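Local coordinates for gamma-resorcylate decarboxylase (Polaromonas, PDB 4QRO), which probably catalyses the manganese-dependent decarboxylation of gamma-resorcylate (2,6-dihydroxybenzoate) to resorcinol, and is captured here with the inhibitor 2-nitroresorcinol, at residues W29-L32 / R33-L37; E75-R78 / R79-F83; L140-M144 / A145-P149; L216-M219 / G220-L223; A245-I249 / V250-N254. All blocks are in the same frame, centred on the assembly; numbering follows the deposited sequence.

Interaction 1: W29-L32 / R33-L37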
# COMPACT_ATOMS: atom_id res chain seq x y z
N TRP A 29 -5.25 -28.23 -1.21
CA TRP A 29 -3.93 -28.56 -0.64
C TRP A 29 -3.20 -29.70 -1.39
O TRP A 29 -1.98 -29.59 -1.68
CB TRP A 29 -4.08 -28.86 0.87
CG TRP A 29 -2.81 -29.29 1.52
CD1 TRP A 29 -2.56 -30.49 2.13
CD2 TRP A 29 -1.59 -28.54 1.60
NE1 TRP A 29 -1.26 -30.52 2.59
CE2 TRP A 29 -0.65 -29.34 2.28
CE3 TRP A 29 -1.20 -27.26 1.16
CZ2 TRP A 29 0.66 -28.91 2.51
CZ3 TRP A 29 0.09 -26.84 1.40
CH2 TRP A 29 1.01 -27.66 2.08
N PRO A 30 -3.92 -30.79 -1.75
CA PRO A 30 -3.18 -31.84 -2.47
C PRO A 30 -2.46 -31.32 -3.71
O PRO A 30 -1.31 -31.67 -3.95
CB PRO A 30 -4.27 -32.86 -2.81
CG PRO A 30 -5.26 -32.67 -1.69
CD PRO A 30 -5.32 -31.18 -1.52
N GLU A 31 -3.11 -30.44 -4.48
CA GLU A 31 -2.44 -29.84 -5.64
C GLU A 31 -1.27 -28.96 -5.25
O GLU A 31 -0.18 -29.11 -5.83
CB GLU A 31 -3.42 -29.00 -6.49
CG GLU A 31 -2.74 -28.16 -7.58
CD GLU A 31 -2.28 -28.98 -8.79
OE1 GLU A 31 -2.57 -30.17 -8.81
OE2 GLU A 31 -1.62 -28.45 -9.72
N LEU A 32 -1.49 -28.02 -4.33
CA LEU A 32 -0.44 -27.10 -3.92
C LEU A 32 0.78 -27.85 -3.38
O LEU A 32 1.91 -27.52 -3.72
CB LEU A 32 -0.94 -26.09 -2.86
CG LEU A 32 0.12 -25.10 -2.38
CD1 LEU A 32 0.72 -24.36 -3.56
CD2 LEU A 32 -0.43 -24.12 -1.34
N ARG A 33 0.53 -28.80 -2.49
CA ARG A 33 1.55 -29.71 -1.94
C ARG A 33 2.41 -30.32 -3.05
O ARG A 33 3.67 -30.31 -3.01
CB ARG A 33 0.82 -30.81 -1.15
CG ARG A 33 1.66 -31.94 -0.57
CD ARG A 33 0.86 -32.75 0.45
NE ARG A 33 -0.31 -33.41 -0.13
CZ ARG A 33 -1.24 -34.05 0.57
NH1 ARG A 33 -1.18 -34.12 1.90
NH2 ARG A 33 -2.25 -34.62 -0.07
N SER A 34 1.72 -30.90 -4.03
CA SER A 34 2.37 -31.59 -5.16
C SER A 34 3.22 -30.63 -5.98
O SER A 34 4.33 -30.99 -6.39
CB SER A 34 1.33 -32.26 -6.07
OG SER A 34 0.52 -31.29 -6.69
N ARG A 35 2.73 -29.39 -6.18
CA ARG A 35 3.53 -28.37 -6.89
C ARG A 35 4.74 -27.96 -6.09
O ARG A 35 5.83 -27.79 -6.66
CB ARG A 35 2.71 -27.12 -7.18
CG ARG A 35 1.53 -27.30 -8.09
CD ARG A 35 0.72 -25.99 -8.21
NE ARG A 35 -0.34 -26.04 -9.18
CZ ARG A 35 -1.05 -25.01 -9.60
NH1 ARG A 35 -0.85 -23.78 -9.12
NH2 ARG A 35 -1.96 -25.20 -10.53
N LEU A 36 4.55 -27.79 -4.77
CA LEU A 36 5.63 -27.31 -3.90
C LEU A 36 6.76 -28.33 -3.85
O LEU A 36 7.91 -27.95 -3.85
CB LEU A 36 5.15 -26.99 -2.47
CG LEU A 36 4.48 -25.62 -2.32
CD1 LEU A 36 3.66 -25.52 -1.04
CD2 LEU A 36 5.51 -24.48 -2.41
N LEU A 37 6.42 -29.62 -3.86
CA LEU A 37 7.40 -30.67 -3.69
C LEU A 37 8.08 -31.04 -4.99
O LEU A 37 9.13 -31.67 -4.97
CB LEU A 37 6.77 -31.92 -3.05
CG LEU A 37 6.35 -31.77 -1.59
CD1 LEU A 37 5.58 -33.03 -1.15
CD2 LEU A 37 7.54 -31.49 -0.69
O HOH W 1 0.38 -32.53 3.86
O HOH W 2 -0.24 -33.95 -2.91

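Interaction 2: E75-R78 / R79-F83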
# COMPACT_ATOMS: atom_id res chain seq x y z
N GLU A 75 20.44 -24.50 11.06
CA GLU A 75 20.38 -25.91 10.63
C GLU A 75 19.38 -26.16 9.48
O GLU A 75 19.70 -26.85 8.51
CB GLU A 75 20.07 -26.82 11.84
CG GLU A 75 21.21 -26.88 12.85
CD GLU A 75 20.80 -27.41 14.22
OE1 GLU A 75 21.68 -27.53 15.09
OE2 GLU A 75 19.60 -27.70 14.46
N THR A 76 18.17 -25.61 9.61
CA THR A 76 17.16 -25.72 8.58
C THR A 76 17.62 -25.04 7.28
O THR A 76 17.48 -25.60 6.20
CB THR A 76 15.84 -25.09 9.05
OG1 THR A 76 15.42 -25.72 10.28
CG2 THR A 76 14.74 -25.26 8.03
N ALA A 77 18.15 -23.83 7.39
CA ALA A 77 18.65 -23.11 6.21
C ALA A 77 19.74 -23.93 5.47
O ALA A 77 19.72 -24.06 4.24
CB ALA A 77 19.19 -21.73 6.61
N ARG A 78 20.65 -24.50 6.22
CA ARG A 78 21.77 -25.29 5.63
C ARG A 78 21.26 -26.53 4.90
O ARG A 78 21.71 -26.83 3.79
CB ARG A 78 22.77 -25.64 6.72
CG ARG A 78 23.62 -24.43 7.13
CD ARG A 78 24.56 -24.71 8.29
NE ARG A 78 25.41 -25.87 8.03
CZ ARG A 78 26.65 -25.85 7.53
NH1 ARG A 78 27.27 -24.72 7.21
NH2 ARG A 78 27.29 -27.00 7.35
N ARG A 79 20.32 -27.23 5.52
CA ARG A 79 19.66 -28.38 4.90
C ARG A 79 18.90 -27.98 3.63
O ARG A 79 18.99 -28.67 2.61
CB ARG A 79 18.68 -29.03 5.89
CG ARG A 79 19.34 -29.95 6.90
CD ARG A 79 18.31 -30.87 7.54
NE ARG A 79 17.40 -30.10 8.39
CZ ARG A 79 17.65 -29.79 9.66
NH1 ARG A 79 18.76 -30.20 10.27
NH2 ARG A 79 16.77 -29.06 10.33
N ALA A 80 18.15 -26.87 3.70
CA ALA A 80 17.36 -26.40 2.56
C ALA A 80 18.24 -25.97 1.42
O ALA A 80 17.93 -26.24 0.28
CB ALA A 80 16.41 -25.25 2.97
N ASN A 81 19.36 -25.32 1.74
CA ASN A 81 20.26 -24.83 0.72
C ASN A 81 21.05 -25.98 0.09
O ASN A 81 21.29 -25.98 -1.12
CB ASN A 81 21.19 -23.78 1.31
CG ASN A 81 20.45 -22.52 1.74
OD1 ASN A 81 19.43 -22.17 1.15
ND2 ASN A 81 20.97 -21.84 2.76
N ASP A 82 21.43 -26.98 0.90
CA ASP A 82 22.09 -28.18 0.35
C ASP A 82 21.14 -28.96 -0.56
O ASP A 82 21.54 -29.42 -1.61
CB ASP A 82 22.61 -29.11 1.46
CG ASP A 82 23.83 -28.56 2.17
OD1 ASP A 82 24.60 -27.78 1.57
OD2 ASP A 82 24.03 -28.91 3.35
N PHE A 83 19.88 -29.12 -0.14
CA PHE A 83 18.87 -29.78 -0.96
C PHE A 83 18.66 -29.04 -2.28
O PHE A 83 18.64 -29.66 -3.32
CB PHE A 83 17.55 -29.85 -0.22
CG PHE A 83 16.38 -30.29 -1.07
CD1 PHE A 83 16.18 -31.63 -1.36
CD2 PHE A 83 15.46 -29.36 -1.53
CE1 PHE A 83 15.09 -32.05 -2.10
CE2 PHE A 83 14.36 -29.77 -2.28
CZ PHE A 83 14.18 -31.11 -2.57
O HOH W 3 17.37 -28.70 13.31

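Interaction 3: L140-M144 / A145-P149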
# COMPACT_ATOMS: atom_id res chain seq x y z
N LEU A 140 12.46 -8.76 14.15
CA LEU A 140 13.72 -8.29 13.67
C LEU A 140 13.58 -7.82 12.22
O LEU A 140 13.26 -8.62 11.33
CB LEU A 140 14.71 -9.43 13.80
CG LEU A 140 15.01 -9.88 15.24
CD1 LEU A 140 15.89 -11.11 15.15
CD2 LEU A 140 15.73 -8.81 16.05
N TYR A 141 13.77 -6.53 12.02
CA TYR A 141 13.83 -5.91 10.71
C TYR A 141 15.27 -5.58 10.36
O TYR A 141 16.06 -5.18 11.20
CB TYR A 141 12.97 -4.64 10.70
CG TYR A 141 11.49 -4.94 10.77
CD1 TYR A 141 10.85 -5.15 12.00
CD2 TYR A 141 10.74 -5.07 9.61
CE1 TYR A 141 9.49 -5.47 12.05
CE2 TYR A 141 9.40 -5.40 9.65
CZ TYR A 141 8.77 -5.58 10.86
OH TYR A 141 7.42 -5.88 10.87
N TYR A 142 15.56 -5.57 9.07
CA TYR A 142 16.96 -5.59 8.60
C TYR A 142 17.57 -4.19 8.40
O TYR A 142 18.68 -4.08 7.95
CB TYR A 142 17.11 -6.53 7.39
CG TYR A 142 16.39 -7.84 7.64
CD1 TYR A 142 16.58 -8.55 8.83
CD2 TYR A 142 15.53 -8.40 6.69
CE1 TYR A 142 15.92 -9.75 9.08
CE2 TYR A 142 14.87 -9.60 6.93
CZ TYR A 142 15.07 -10.27 8.13
OH TYR A 142 14.42 -11.46 8.40
N ASP A 143 16.83 -3.14 8.79
CA ASP A 143 17.40 -1.81 8.95
C ASP A 143 18.14 -1.67 10.27
O ASP A 143 18.98 -0.79 10.39
CB ASP A 143 16.32 -0.72 8.90
CG ASP A 143 15.24 -0.93 9.94
OD1 ASP A 143 14.51 -1.93 9.83
OD2 ASP A 143 15.11 -0.11 10.86
N MET A 144 17.83 -2.53 11.25
CA MET A 144 18.42 -2.41 12.60
C MET A 144 19.94 -2.54 12.52
O MET A 144 20.45 -3.27 11.68
CB MET A 144 17.83 -3.45 13.57
CG MET A 144 16.33 -3.32 13.83
SD MET A 144 15.64 -4.85 14.56
CE MET A 144 14.02 -4.32 15.11
N ALA A 145 20.65 -1.83 13.40
CA ALA A 145 22.11 -1.66 13.30
C ALA A 145 22.91 -2.97 13.22
O ALA A 145 23.95 -3.04 12.54
CB ALA A 145 22.61 -0.83 14.48
N GLN A 146 22.45 -4.00 13.91
CA GLN A 146 23.18 -5.27 13.94
C GLN A 146 23.29 -5.91 12.53
O GLN A 146 24.19 -6.72 12.30
CB GLN A 146 22.64 -6.23 15.04
CG GLN A 146 21.24 -6.84 14.81
CD GLN A 146 20.10 -6.03 15.38
OE1 GLN A 146 20.18 -4.81 15.50
NE2 GLN A 146 19.01 -6.71 15.71
N TYR A 147 22.40 -5.54 11.59
CA TYR A 147 22.44 -6.07 10.22
C TYR A 147 23.46 -5.41 9.30
O TYR A 147 23.75 -5.94 8.23
CB TYR A 147 21.02 -6.10 9.57
CG TYR A 147 20.21 -7.13 10.26
CD1 TYR A 147 20.42 -8.49 10.01
CD2 TYR A 147 19.32 -6.78 11.28
CE1 TYR A 147 19.73 -9.47 10.73
CE2 TYR A 147 18.62 -7.74 11.99
CZ TYR A 147 18.83 -9.09 11.71
OH TYR A 147 18.13 -10.04 12.45
N TRP A 148 24.04 -4.28 9.71
CA TRP A 148 24.85 -3.49 8.77
C TRP A 148 26.11 -4.26 8.31
O TRP A 148 26.47 -4.19 7.15
CB TRP A 148 25.13 -2.09 9.34
CG TRP A 148 23.90 -1.20 9.20
CD1 TRP A 148 22.62 -1.54 9.53
CD2 TRP A 148 23.84 0.14 8.71
NE1 TRP A 148 21.76 -0.50 9.28
CE2 TRP A 148 22.48 0.55 8.78
CE3 TRP A 148 24.79 1.05 8.21
CZ2 TRP A 148 22.06 1.83 8.38
CZ3 TRP A 148 24.37 2.33 7.82
CH2 TRP A 148 23.01 2.70 7.89
N PRO A 149 26.75 -5.03 9.21
CA PRO A 149 27.83 -5.92 8.73
C PRO A 149 27.36 -7.04 7.79
O PRO A 149 28.11 -7.46 6.91
CB PRO A 149 28.41 -6.51 10.04
CG PRO A 149 28.02 -5.53 11.11
CD PRO A 149 26.70 -4.95 10.68

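Interaction 4: L216-M219 / G220-L223. With 38L (2-nitrobenzene-1,3-diol), chain M.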
# COMPACT_ATOMS: atom_id res chain seq x y z
N LEU A 216 11.91 -6.63 -5.02
CA LEU A 216 10.56 -6.77 -4.48
C LEU A 216 9.63 -7.45 -5.49
O LEU A 216 9.65 -7.13 -6.68
CB LEU A 216 9.97 -5.41 -4.10
CG LEU A 216 10.73 -4.57 -3.10
CD1 LEU A 216 10.07 -3.21 -2.98
CD2 LEU A 216 10.80 -5.26 -1.75
N GLY A 217 8.80 -8.37 -5.03
CA GLY A 217 7.82 -8.95 -5.91
C GLY A 217 6.58 -8.10 -6.03
O GLY A 217 6.48 -7.01 -5.44
N HIS A 218 5.61 -8.63 -6.75
CA HIS A 218 4.23 -8.11 -6.72
C HIS A 218 4.17 -6.66 -7.20
O HIS A 218 3.38 -5.84 -6.72
CB HIS A 218 3.65 -8.34 -5.32
CG HIS A 218 3.91 -9.72 -4.79
ND1 HIS A 218 4.83 -10.00 -3.80
CD2 HIS A 218 3.44 -10.93 -5.21
CE1 HIS A 218 4.88 -11.31 -3.60
NE2 HIS A 218 4.04 -11.89 -4.43
N MET A 219 5.05 -6.34 -8.15
CA MET A 219 5.11 -5.00 -8.72
C MET A 219 5.58 -3.96 -7.71
O MET A 219 5.31 -2.77 -7.88
CB MET A 219 3.75 -4.60 -9.30
CG MET A 219 3.42 -5.27 -10.62
SD MET A 219 4.65 -4.93 -11.89
CE MET A 219 3.81 -5.55 -13.35
N GLY A 220 6.27 -4.40 -6.66
CA GLY A 220 6.77 -3.47 -5.67
C GLY A 220 5.80 -3.13 -4.57
O GLY A 220 5.98 -2.11 -3.92
N GLU A 221 4.75 -3.95 -4.39
CA GLU A 221 4.00 -3.98 -3.14
C GLU A 221 3.35 -2.60 -2.93
O GLU A 221 3.32 -2.08 -1.82
CB GLU A 221 4.93 -4.35 -1.96
CG GLU A 221 5.83 -5.58 -2.17
CD GLU A 221 5.10 -6.94 -2.18
OE1 GLU A 221 3.86 -6.95 -2.24
OE2 GLU A 221 5.80 -8.00 -2.21
N GLY A 222 2.88 -2.02 -4.03
CA GLY A 222 2.20 -0.70 -3.98
C GLY A 222 3.12 0.52 -4.02
O GLY A 222 2.65 1.65 -4.19
N LEU A 223 4.43 0.34 -3.86
CA LEU A 223 5.33 1.49 -3.71
C LEU A 223 5.26 2.50 -4.88
O LEU A 223 5.30 3.70 -4.62
CB LEU A 223 6.79 1.03 -3.46
CG LEU A 223 7.03 0.42 -2.06
CD1 LEU A 223 8.39 -0.26 -1.98
CD2 LEU A 223 6.93 1.44 -0.92
OAK 38L M . 4.07 -14.35 -2.69
NAG 38L M . 2.92 -14.64 -2.57
OAJ 38L M . 2.07 -13.77 -2.81
CAA 38L M . 2.56 -15.95 -2.17
CAF 38L M . 1.21 -16.24 -2.01
OAH 38L M . 0.29 -15.66 -2.83
CAE 38L M . 0.79 -17.11 -1.00
CAD 38L M . 1.72 -17.75 -0.19
CAC 38L M . 3.08 -17.60 -0.46
CAB 38L M . 3.50 -16.74 -1.48
OAI 38L M . 4.84 -16.66 -1.77
O HOH W 4 8.33 -9.04 -2.25
O HOH W 5 1.23 -4.13 -5.72

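Interaction 5: A245-I249 / V250-N254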
# COMPACT_ATOMS: atom_id res chain seq x y z
N ALA A 245 18.76 8.67 6.54
CA ALA A 245 19.23 8.75 5.16
C ALA A 245 19.41 10.19 4.73
O ALA A 245 18.64 11.08 5.13
CB ALA A 245 18.30 8.06 4.21
N LYS A 246 20.38 10.38 3.84
CA LYS A 246 20.76 11.68 3.31
C LYS A 246 19.84 12.23 2.23
O LYS A 246 19.71 13.43 2.13
CB LYS A 246 22.19 11.63 2.74
CG LYS A 246 23.30 11.71 3.77
CD LYS A 246 24.66 11.79 3.09
CE LYS A 246 25.72 12.38 3.99
NZ LYS A 246 25.91 11.57 5.22
N ARG A 247 19.22 11.36 1.44
CA ARG A 247 18.53 11.77 0.23
C ARG A 247 17.05 11.43 0.30
O ARG A 247 16.57 11.00 1.35
CB ARG A 247 19.19 11.09 -0.97
CG ARG A 247 20.65 11.50 -1.15
CD ARG A 247 21.39 10.46 -1.94
NE ARG A 247 21.09 10.59 -3.35
CZ ARG A 247 21.20 9.62 -4.26
NH1 ARG A 247 21.59 8.39 -3.93
NH2 ARG A 247 20.89 9.89 -5.52
N LYS A 248 16.34 11.66 -0.81
CA LYS A 248 14.90 11.34 -0.94
C LYS A 248 14.70 9.83 -0.99
O LYS A 248 15.56 9.11 -1.50
CB LYS A 248 14.32 11.97 -2.21
CG LYS A 248 14.32 13.50 -2.25
CD LYS A 248 14.04 13.97 -3.67
CE LYS A 248 13.90 15.47 -3.76
NZ LYS A 248 12.49 15.87 -3.53
N ILE A 249 13.58 9.34 -0.44
CA ILE A 249 13.30 7.91 -0.52
C ILE A 249 13.31 7.45 -2.00
O ILE A 249 13.86 6.40 -2.32
CB ILE A 249 11.94 7.57 0.17
CG1 ILE A 249 11.98 7.89 1.68
CG2 ILE A 249 11.52 6.13 -0.12
CD1 ILE A 249 13.11 7.23 2.46
N VAL A 250 12.74 8.25 -2.90
CA VAL A 250 12.67 7.89 -4.30
C VAL A 250 14.06 7.65 -4.93
O VAL A 250 14.19 6.86 -5.87
CB VAL A 250 11.87 8.92 -5.14
CG1 VAL A 250 12.64 10.23 -5.30
CG2 VAL A 250 11.52 8.35 -6.52
N ASP A 251 15.08 8.32 -4.41
CA ASP A 251 16.46 8.12 -4.90
C ASP A 251 16.93 6.68 -4.65
O ASP A 251 17.46 6.04 -5.54
CB ASP A 251 17.45 9.11 -4.26
CG ASP A 251 17.20 10.56 -4.69
OD1 ASP A 251 16.84 10.79 -5.85
OD2 ASP A 251 17.34 11.47 -3.86
N TYR A 252 16.68 6.16 -3.45
CA TYR A 252 17.09 4.78 -3.11
C TYR A 252 16.24 3.74 -3.83
O TYR A 252 16.72 2.72 -4.29
CB TYR A 252 17.04 4.57 -1.59
CG TYR A 252 17.85 5.62 -0.84
CD1 TYR A 252 19.23 5.69 -0.99
CD2 TYR A 252 17.23 6.55 -0.03
CE1 TYR A 252 19.98 6.64 -0.33
CE2 TYR A 252 17.96 7.52 0.63
CZ TYR A 252 19.33 7.56 0.48
OH TYR A 252 20.05 8.54 1.13
N PHE A 253 14.96 4.04 -3.98
CA PHE A 253 14.08 3.18 -4.76
C PHE A 253 14.58 3.05 -6.19
O PHE A 253 14.66 1.93 -6.76
CB PHE A 253 12.65 3.78 -4.72
CG PHE A 253 11.58 2.86 -5.25
CD1 PHE A 253 11.40 1.60 -4.71
CD2 PHE A 253 10.72 3.29 -6.27
CE1 PHE A 253 10.40 0.75 -5.20
CE2 PHE A 253 9.72 2.45 -6.75
CZ PHE A 253 9.56 1.19 -6.22
N ASN A 254 14.92 4.19 -6.80
CA ASN A 254 15.30 4.20 -8.20
C ASN A 254 16.66 3.56 -8.42
O ASN A 254 16.88 2.95 -9.45
CB ASN A 254 15.38 5.62 -8.76
CG ASN A 254 14.02 6.24 -9.04
OD1 ASN A 254 13.92 7.45 -9.27
ND2 ASN A 254 12.99 5.44 -9.04

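Interaction 1: W29-L32 / R33-L37
Arg33 crosses Trp29 at about a right angle one helical turn further on, and Glu31 with Arg35 and Leu32 with Leu36 repeat the same i to i+4 spacing on other sides of the helix. The CB of Arg33 lies 4.2 Å from the centroid of the six-membered ring of Trp29 and 18° off its normal, which defines a CH-pi contact over the face. A bend at chi3 (62°) then turns the end of the arginine so that Trp29 CD1 comes over one guanidinium face. Arg33 was modelled in two conformers, and this description holds for one. In that conformer one water accepts from both Trp29 NE1 and Arg33 NH1, while a second accepts from Arg33 NE and donates to Pro30 O at 2.7 Å.

Glu31 OE2 forms a salt bridge with Arg35 NE at 2.8 Å. The carboxylate is met on its anti side, with its plane 78° from that of the guanidinium, and Arg35 NH2 adds a weak 3.4 Å bond to the same Glu31 OE2. Leu32 CG touches Leu36 CD1 at 3.8 Å on the buried side.

Arg42 gives Glu31 OE2 a second salt bridge, and Trp236 of the second subunit makes a cation-pi contact with Arg35. Helix 29-37 thus packs on helix 14-17, where Trp29, Arg33 and Leu36 meet Leu17, while its Glu31 and Arg35 side reaches the second subunit.

Interaction 2: E75-R78 / R79-F83
Arg79 folds back over the peptide that joins Glu75 to Thr76, so that a flat guanidinium face, not an N-H, meets the backbone. Glu75 O stands over the middle of that face, 3.8 Å from Arg79 CZ, while the same oxygen accepts the helical bond from Arg79 N at 3.1 Å. The torsions account for the fold-back: CG lies beside the backbone N (chi1 -80°) and the chain turns again at chi3 (-68°). At the guanidinium edge a water in its plane accepts from Arg79 NH2 and donates to Glu75 OE2 at 2.7 Å. The carboxylate is therefore linked through solvent, its OE2 remaining 5.0 Å from Arg79 NH1.

The next turn is joined by backbone bonds, among them Asn81 N to Ala77 O at 2.8 Å and Asp82 N to Arg78 O at 2.9 Å. Asn81 ND2 also comes within 2.9 Å of Ala77 O, but at an angle too poor for a hydrogen bond.

What positions these polar ends lies further out. Glu15 forms a salt bridge with Arg79 NH2 and a hydrogen bond with Thr76 OG1, which also bonds to Arg72 O. On the other flank Asn81 ND2 bonds to Glu112 and Ala100 O, and Asp82 OD1 pairs with Arg115, joining this helix to helix 106-118. Helix 70-90 is the crossover of the beta-alpha-beta unit between strands 52-59 and 95-97, the repeating topology of the amidohydrolase barrel.

Interaction 3: L140-M144 / A145-P149
Tyr142 and Tyr147 bring their CA atoms within 5.7 Å as the chain turns from loop into helix 148-157. Met144 is extended (psi 147°), whereas residues 145-147 take helical angles without the regular bonds. The turn is closed by Tyr147 N donating to Met144 O at 3.0 Å.

Across this turn the two tyrosine rings form a T-shaped pair with planes 73° apart and centroids 5.0 Å apart. Tyr147 CG stands beside its own backbone N (chi1 -69°), which turns the ring back toward Tyr142. The edge belongs to Tyr142, whose CD1 points at the middle of the Tyr147 face and lies 3.7 Å from Tyr147 CZ. Leu140 CD1 packs 3.7 Å from Tyr147 OH, which bonds to Met103 O. Replacing Tyr147 by an alanine removes the ring and hydroxyl, and would probably leave the Tyr142 edge without its facing ring and Met103 O without that donor.

Trp148 NE1 donates to Asp143 O at 3.0 Å; the oxygen lies in the indole plane, but the donor is 45° out of the carbonyl plane. The Asp143 carboxylate turns instead to Arg199 and to His179 of the second subunit. Backbone carbonyls thus fix the loop to the helix start, accepting from one main-chain and one indole N-H, with the edge-to-face tyrosine pair packing beside them.

Interaction 4: L216-M219 / G220-L223
His218 and Glu221 meet across a run of five consecutive residues, 218 to 222, that all have positive phi, so the backbone coils in a left-handed sense. Gly220 N donates to Gly217 O at 2.9 Å, and Glu221 N reaches His218 O more weakly. A type I' turn from Gly220 to Leu223 ends the run. At both Gly220 and Gly222 a side chain would be jammed against the preceding carbonyl oxygen, so these angles call for glycine.

The coil presents His218 ND1 to Glu221 OE2 at 2.7 Å. The oxygen lies near the imidazole plane and is met on its syn side, with the ring and carboxylate planes 46° apart. Glu221 bends at chi2 (-70°) to bring the carboxylate there, and a water bound to Gly217 N donates to the same OE2. The other ring nitrogen faces the pocket: His218 NE2 bonds to Asp287, a manganese ligand, and weakly to nitro oxygen OAK of the inhibitor at 3.0 Å. Glu221 thus acts from the second shell and, with Asp287, probably helps to fix the rotation of the imidazole. With a leucine here both ring nitrogens are gone, which would probably leave Glu221 OE2 without its imidazole donor and Asp287 without its NE2 partner, and cost the nitro group a polar contact.

Leu216 CD1 meets Leu223 CD1 at 3.5 Å. Leu216 pairs with strand 257-260, Leu223, where the chain leads into helix 223-232, packs on helix 188-202, and Met219 lies on helix 267-276.

Interaction 5: A245-I249 / V250-N254
Tyr252 and Asp251 reach back from the first turns of helix 249-256 to bond the backbone that precedes it. Arg247 N donates to Tyr252 OH at 3.0 Å, a bent bond (142°), and the hydroxyl is held also by Asp207. Lys248 N donates to Asp251 OD2 at 3.2 Å, on the anti side of the carboxylate. CG of Asp251 lies beside its own backbone N (chi1 -67°), which directs the group toward the helix start. Within the helix, Phe253 N to Ile249 O at 3.1 Å is nearly straight.

With Lys248 as N-cap, Asp251 at N3 accepts from the N-cap N-H, as in one of the two bonds of a capping box; the reciprocal side-chain bond is not made, since lysine carries no acceptor. The first helical N-H groups, of Ile249 and Val250, are taken by the carboxylate of Asp231 in helix 223-232.

Among charged groups, the Arg247 guanidinium stacks over Asp251 with the planes only 11° apart. Its NE is 3.9 Å from Asp251 OD2, a long salt bridge to which no N-H points; Glu255 takes the NH1 end.

Of the packing contacts, Ala245 CB lies 3.6 Å from Tyr252 CE2, and Lys248 CB lies 3.9 Å from Val250 CG1. Ile249 packs on helix 188-202 and on Trp181 of the second subunit.

From the N terminus the five contacts follow in series, and none nests in or crosses another. Interactions 1 and 2 lie within single helices, 29-37 and 70-90, and close no loop; their nearest atoms are about 6 Å apart. Interaction 3 closes the turn that leads into helix 148-157. Interaction 4 closes the loop after strand 214-216 at the inhibitor pocket, and interaction 5 caps helix 249-256. The last two touch directly, Leu223 CB to Phe253 CZ at 3.9 Å. Centres of interactions 1 and 5 are about 40 Å apart, on opposite sides of the chain's centre. Interactions 1, 3, 4 and 5 each also reach the second subunit.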